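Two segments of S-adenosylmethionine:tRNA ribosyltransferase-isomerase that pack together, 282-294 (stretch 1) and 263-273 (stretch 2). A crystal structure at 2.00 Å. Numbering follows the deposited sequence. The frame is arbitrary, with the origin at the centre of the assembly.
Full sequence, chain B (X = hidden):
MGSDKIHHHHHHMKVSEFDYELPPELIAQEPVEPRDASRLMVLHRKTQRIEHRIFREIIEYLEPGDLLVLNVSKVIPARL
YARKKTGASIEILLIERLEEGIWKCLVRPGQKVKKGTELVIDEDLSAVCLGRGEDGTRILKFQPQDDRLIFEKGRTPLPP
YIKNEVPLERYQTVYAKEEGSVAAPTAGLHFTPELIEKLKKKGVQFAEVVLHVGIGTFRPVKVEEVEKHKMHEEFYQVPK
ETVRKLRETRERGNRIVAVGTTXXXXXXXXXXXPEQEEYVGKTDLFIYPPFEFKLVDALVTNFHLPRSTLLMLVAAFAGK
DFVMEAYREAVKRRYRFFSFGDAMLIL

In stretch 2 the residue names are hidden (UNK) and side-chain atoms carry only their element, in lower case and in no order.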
# COMPACT_ATOMS: atom_id res chain seq x y z
N LYS B 282 -18.39 -16.32 13.11
CA LYS B 282 -18.40 -14.98 12.57
C LYS B 282 -18.54 -14.10 13.76
O LYS B 282 -19.22 -14.46 14.73
CB LYS B 282 -19.61 -14.76 11.66
CG LYS B 282 -19.51 -15.45 10.33
CD LYS B 282 -20.77 -15.24 9.50
CE LYS B 282 -20.42 -14.89 8.05
NZ LYS B 282 -21.54 -15.26 7.10
N THR B 283 -17.88 -12.96 13.73
CA THR B 283 -18.02 -12.02 14.80
C THR B 283 -18.65 -10.72 14.33
O THR B 283 -18.22 -10.14 13.36
CB THR B 283 -16.70 -11.76 15.52
OG1 THR B 283 -16.93 -10.74 16.51
CG2 THR B 283 -15.61 -11.20 14.59
N ASP B 284 -19.66 -10.30 15.08
CA ASP B 284 -20.33 -9.00 14.94
C ASP B 284 -19.88 -7.97 15.97
O ASP B 284 -20.39 -6.86 15.98
CB ASP B 284 -21.84 -9.21 15.20
CG ASP B 284 -22.64 -9.30 13.93
OD1 ASP B 284 -22.24 -8.64 12.94
OD2 ASP B 284 -23.69 -9.99 13.86
N LEU B 285 -18.98 -8.36 16.88
CA LEU B 285 -18.72 -7.59 18.10
C LEU B 285 -18.25 -6.21 17.76
O LEU B 285 -17.31 -6.08 16.96
CB LEU B 285 -17.68 -8.32 18.96
CG LEU B 285 -17.27 -7.60 20.27
CD1 LEU B 285 -18.45 -7.44 21.21
CD2 LEU B 285 -16.16 -8.38 20.96
N PHE B 286 -18.90 -5.18 18.32
CA PHE B 286 -18.51 -3.81 18.13
C PHE B 286 -17.94 -3.26 19.45
O PHE B 286 -18.65 -3.20 20.45
CB PHE B 286 -19.73 -2.95 17.69
CG PHE B 286 -19.40 -1.51 17.49
CD1 PHE B 286 -18.60 -1.12 16.46
CD2 PHE B 286 -19.85 -0.55 18.35
CE1 PHE B 286 -18.26 0.19 16.28
CE2 PHE B 286 -19.51 0.78 18.17
CZ PHE B 286 -18.73 1.13 17.12
N ILE B 287 -16.65 -2.91 19.46
CA ILE B 287 -15.94 -2.49 20.64
C ILE B 287 -15.84 -0.97 20.63
O ILE B 287 -15.34 -0.36 19.68
CB ILE B 287 -14.55 -3.15 20.71
CG1 ILE B 287 -14.70 -4.67 20.70
CG2 ILE B 287 -13.75 -2.57 21.89
CD1 ILE B 287 -13.35 -5.44 20.60
N TYR B 288 -16.35 -0.37 21.70
CA TYR B 288 -16.48 1.08 21.83
C TYR B 288 -16.34 1.39 23.33
O TYR B 288 -16.78 0.59 24.16
CB TYR B 288 -17.88 1.44 21.33
CG TYR B 288 -18.18 2.90 21.20
CD1 TYR B 288 -17.85 3.61 20.06
CD2 TYR B 288 -18.82 3.60 22.25
CE1 TYR B 288 -18.10 4.96 19.93
CE2 TYR B 288 -19.08 4.99 22.13
CZ TYR B 288 -18.73 5.66 20.95
OH TYR B 288 -18.98 7.02 20.74
N PRO B 289 -15.77 2.53 23.70
CA PRO B 289 -15.49 2.80 25.14
C PRO B 289 -16.78 3.08 25.91
O PRO B 289 -17.67 3.68 25.35
CB PRO B 289 -14.65 4.07 25.12
CG PRO B 289 -14.42 4.41 23.72
CD PRO B 289 -15.38 3.67 22.87
N PRO B 290 -16.93 2.66 27.17
CA PRO B 290 -15.97 1.85 27.88
C PRO B 290 -16.11 0.35 27.57
O PRO B 290 -17.22 -0.14 27.35
CB PRO B 290 -16.34 2.14 29.34
CG PRO B 290 -17.78 2.27 29.29
CD PRO B 290 -18.08 3.02 28.02
N PHE B 291 -15.01 -0.38 27.54
CA PHE B 291 -15.08 -1.83 27.24
C PHE B 291 -14.10 -2.58 28.13
O PHE B 291 -12.97 -2.12 28.30
CB PHE B 291 -14.73 -2.07 25.75
CG PHE B 291 -15.08 -3.46 25.24
CD1 PHE B 291 -16.31 -3.71 24.66
CD2 PHE B 291 -14.17 -4.50 25.32
CE1 PHE B 291 -16.62 -4.99 24.19
CE2 PHE B 291 -14.47 -5.77 24.81
CZ PHE B 291 -15.67 -5.99 24.24
N GLU B 292 -14.52 -3.74 28.64
CA GLU B 292 -13.68 -4.59 29.47
C GLU B 292 -13.05 -5.71 28.62
O GLU B 292 -13.77 -6.55 28.07
CB GLU B 292 -14.51 -5.26 30.56
CG GLU B 292 -13.72 -6.10 31.55
CD GLU B 292 -12.77 -5.28 32.44
OE1 GLU B 292 -12.97 -4.04 32.61
OE2 GLU B 292 -11.80 -5.87 32.96
N PHE B 293 -11.73 -5.72 28.57
CA PHE B 293 -11.00 -6.70 27.77
C PHE B 293 -10.75 -7.93 28.64
O PHE B 293 -10.03 -7.86 29.63
CB PHE B 293 -9.76 -6.05 27.19
CG PHE B 293 -10.11 -5.04 26.15
CD1 PHE B 293 -10.51 -3.75 26.52
CD2 PHE B 293 -10.12 -5.39 24.81
CE1 PHE B 293 -10.93 -2.81 25.56
CE2 PHE B 293 -10.53 -4.50 23.85
CZ PHE B 293 -10.95 -3.19 24.21
N LYS B 294 -11.40 -9.03 28.31
CA LYS B 294 -11.32 -10.25 29.07
C LYS B 294 -10.13 -11.13 28.73
O LYS B 294 -9.69 -11.95 29.54
CB LYS B 294 -12.60 -11.05 28.86
CG LYS B 294 -13.81 -10.34 29.46
CD LYS B 294 -15.13 -11.13 29.20
CE LYS B 294 -16.30 -10.52 30.01
NZ LYS B 294 -15.92 -9.77 31.28
N UNK B 263 -7.13 -9.43 15.65
CA UNK B 263 -6.88 -10.35 16.75
C UNK B 263 -7.72 -10.01 17.99
O UNK B 263 -8.31 -10.89 18.62
c UNK B 263 -5.40 -10.31 17.11
o UNK B 263 -4.60 -10.77 16.00
c UNK B 263 -5.10 -11.30 18.23
N UNK B 264 -7.76 -8.72 18.34
CA UNK B 264 -8.57 -8.29 19.51
C UNK B 264 -10.01 -8.68 19.38
O UNK B 264 -10.58 -9.20 20.30
c UNK B 264 -7.08 -6.36 20.05
c UNK B 264 -8.49 -6.77 19.71
c UNK B 264 -9.46 -6.30 20.81
N UNK B 265 -10.63 -8.38 18.23
CA UNK B 265 -12.05 -8.69 18.04
C UNK B 265 -12.29 -10.16 18.10
O UNK B 265 -13.26 -10.60 18.70
n UNK B 265 -13.28 -8.44 12.56
c UNK B 265 -12.58 -8.10 16.72
c UNK B 265 -12.42 -6.58 16.58
n UNK B 265 -13.44 -7.01 14.35
n UNK B 265 -11.78 -6.70 12.77
c UNK B 265 -12.82 -7.37 13.23
c UNK B 265 -13.04 -5.93 15.24
N UNK B 266 -11.38 -10.97 17.56
CA UNK B 266 -11.55 -12.42 17.65
C UNK B 266 -11.46 -12.94 19.06
O UNK B 266 -12.31 -13.70 19.50
c UNK B 266 -10.54 -14.67 16.92
c UNK B 266 -10.48 -13.14 16.73
o UNK B 266 -10.86 -12.91 15.35
N UNK B 267 -10.43 -12.53 19.78
CA UNK B 267 -10.27 -12.97 21.15
C UNK B 267 -11.37 -12.50 22.12
O UNK B 267 -11.80 -13.27 23.00
c UNK B 267 -8.90 -12.55 21.66
c UNK B 267 -6.46 -12.50 21.63
c UNK B 267 -7.67 -13.20 21.00
c UNK B 267 -7.60 -14.70 21.18
N UNK B 268 -11.79 -11.24 22.00
CA UNK B 268 -12.89 -10.74 22.86
C UNK B 268 -14.25 -11.34 22.51
O UNK B 268 -15.14 -11.48 23.37
c UNK B 268 -11.45 -9.05 24.95
o UNK B 268 -10.30 -9.36 25.33
c UNK B 268 -11.68 -8.60 23.50
o UNK B 268 -12.43 -9.07 25.73
c UNK B 268 -12.91 -9.21 22.85
N UNK B 269 -14.43 -11.76 21.27
CA UNK B 269 -15.57 -12.55 20.87
C UNK B 269 -15.59 -13.93 21.56
O UNK B 269 -16.60 -14.33 22.18
c UNK B 269 -15.57 -12.68 19.35
c UNK B 269 -16.73 -13.56 18.87
o UNK B 269 -15.75 -11.40 18.74
N UNK B 270 -14.49 -14.68 21.47
CA UNK B 270 -14.50 -16.03 22.09
C UNK B 270 -14.50 -15.99 23.61
O UNK B 270 -14.96 -16.93 24.25
c UNK B 270 -13.34 -16.97 21.59
c UNK B 270 -10.91 -17.51 22.00
c UNK B 270 -13.37 -17.06 20.10
c UNK B 270 -11.98 -16.52 22.12
N UNK B 271 -13.97 -14.91 24.18
CA UNK B 271 -14.01 -14.71 25.63
C UNK B 271 -15.45 -14.64 26.13
O UNK B 271 -15.69 -14.83 27.31
c UNK B 271 -13.30 -13.41 26.03
N UNK B 272 -16.41 -14.30 25.26
CA UNK B 272 -17.79 -14.13 25.67
C UNK B 272 -18.65 -15.33 25.24
O UNK B 272 -19.87 -15.25 25.30
c UNK B 272 -16.23 -8.87 26.13
c UNK B 272 -18.36 -12.84 25.07
n UNK B 272 -15.21 -9.55 25.63
n UNK B 272 -15.98 -7.85 26.94
c UNK B 272 -17.73 -11.59 25.74
n UNK B 272 -17.48 -9.21 25.87
c UNK B 272 -17.92 -10.34 25.02
N UNK B 273 -18.03 -16.43 24.83
CA UNK B 273 -18.77 -17.61 24.43
C UNK B 273 -18.51 -18.69 25.43
O UNK B 273 -17.55 -18.62 26.19
c UNK B 273 -18.56 -17.22 21.88
c UNK B 273 -20.05 -17.13 21.61
c UNK B 273 -17.80 -17.75 20.66
c UNK B 273 -18.29 -18.12 23.07
O HOH W 1 -16.01 -7.82 15.36

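Position 263 has three side-chain atoms, two carbons and an oxygen, with the fork at CB. None reaches stretch 1. A carbon bearing one oxygen and one methyl is threonine, Thr-263.

Position 264 has three carbons, forked at CB. One branch lies 3.7 Å from CE2 of Phe-293, at the ring edge, and 4.0 Å from CD1 of Ile-287. A branched, wholly apolar side chain of this size is valine, Val-264.

Position 265 carries three carbons, a nitrogen, then a carbon with two more nitrogens. One terminal nitrogen lies 4.1 Å from CG2 of Thr-283. A guanidinium on a three-carbon stem is arginine, Arg-265. Its NE donates to water 1 at 2.9 Å, and the water donates to O of Leu-285 at 2.7 Å.

Position 266 again shows two carbons and an oxygen forked at CB. CA-to-CB points away from stretch 1. It is threonine, Thr-266.

Position 267 has four carbons, forked at the second, and no contact with stretch 1. It is leucine, Leu-267.

Position 268 has three carbons, the last bearing two oxygens. One oxygen sits 2.8 Å from N of Lys-294. The carboxylate on a two-carbon stem makes it glutamate, Glu-268.

Position 269 has two carbons and an oxygen forked at CB. The oxygen is 2.6 Å from OG1 of Thr-283. It is threonine, Thr-269.

Position 270 has four carbons, forked at CB, with one arm two carbons long. It does not touch stretch 1. It is isoleucine, Ile-270.

Position 271 has one carbon, 3.8 Å from CB of Lys-294. It is alanine, Ala-271.

Position 272 has three carbons, a nitrogen, and a carbon with two nitrogens. One terminal nitrogen is 2.8 Å from O of Glu-292. It is arginine, Arg-272.

Position 273 has four carbons, forked at the second, clear of stretch 1. It is leucine, Leu-273, which closes a type I turn begun at Ile-270.

Two polar groups hold stretch 1, one at Thr-283 and one at 292-294. Thr-283 OG1 donates to Thr-269 OG1, which in turn donates to O of Arg-265, also at 2.6 Å. In the second group, Lys-294 N donates to Glu-268 OE1. Arg-272 NH1 forms a salt bridge with that same oxygen at 2.8 Å, while its NH2 donates to O of Glu-292. Phe-291 CZ and Lys-294 CD cover opposite faces of the Arg-272 guanidinium. Beside them, Ile-287 and Phe-293 pack on Val-264, and Leu-285 CD2 lies 3.9 Å from CB of Glu-268.

Stretch 2 263-273: TVRTLETIARL
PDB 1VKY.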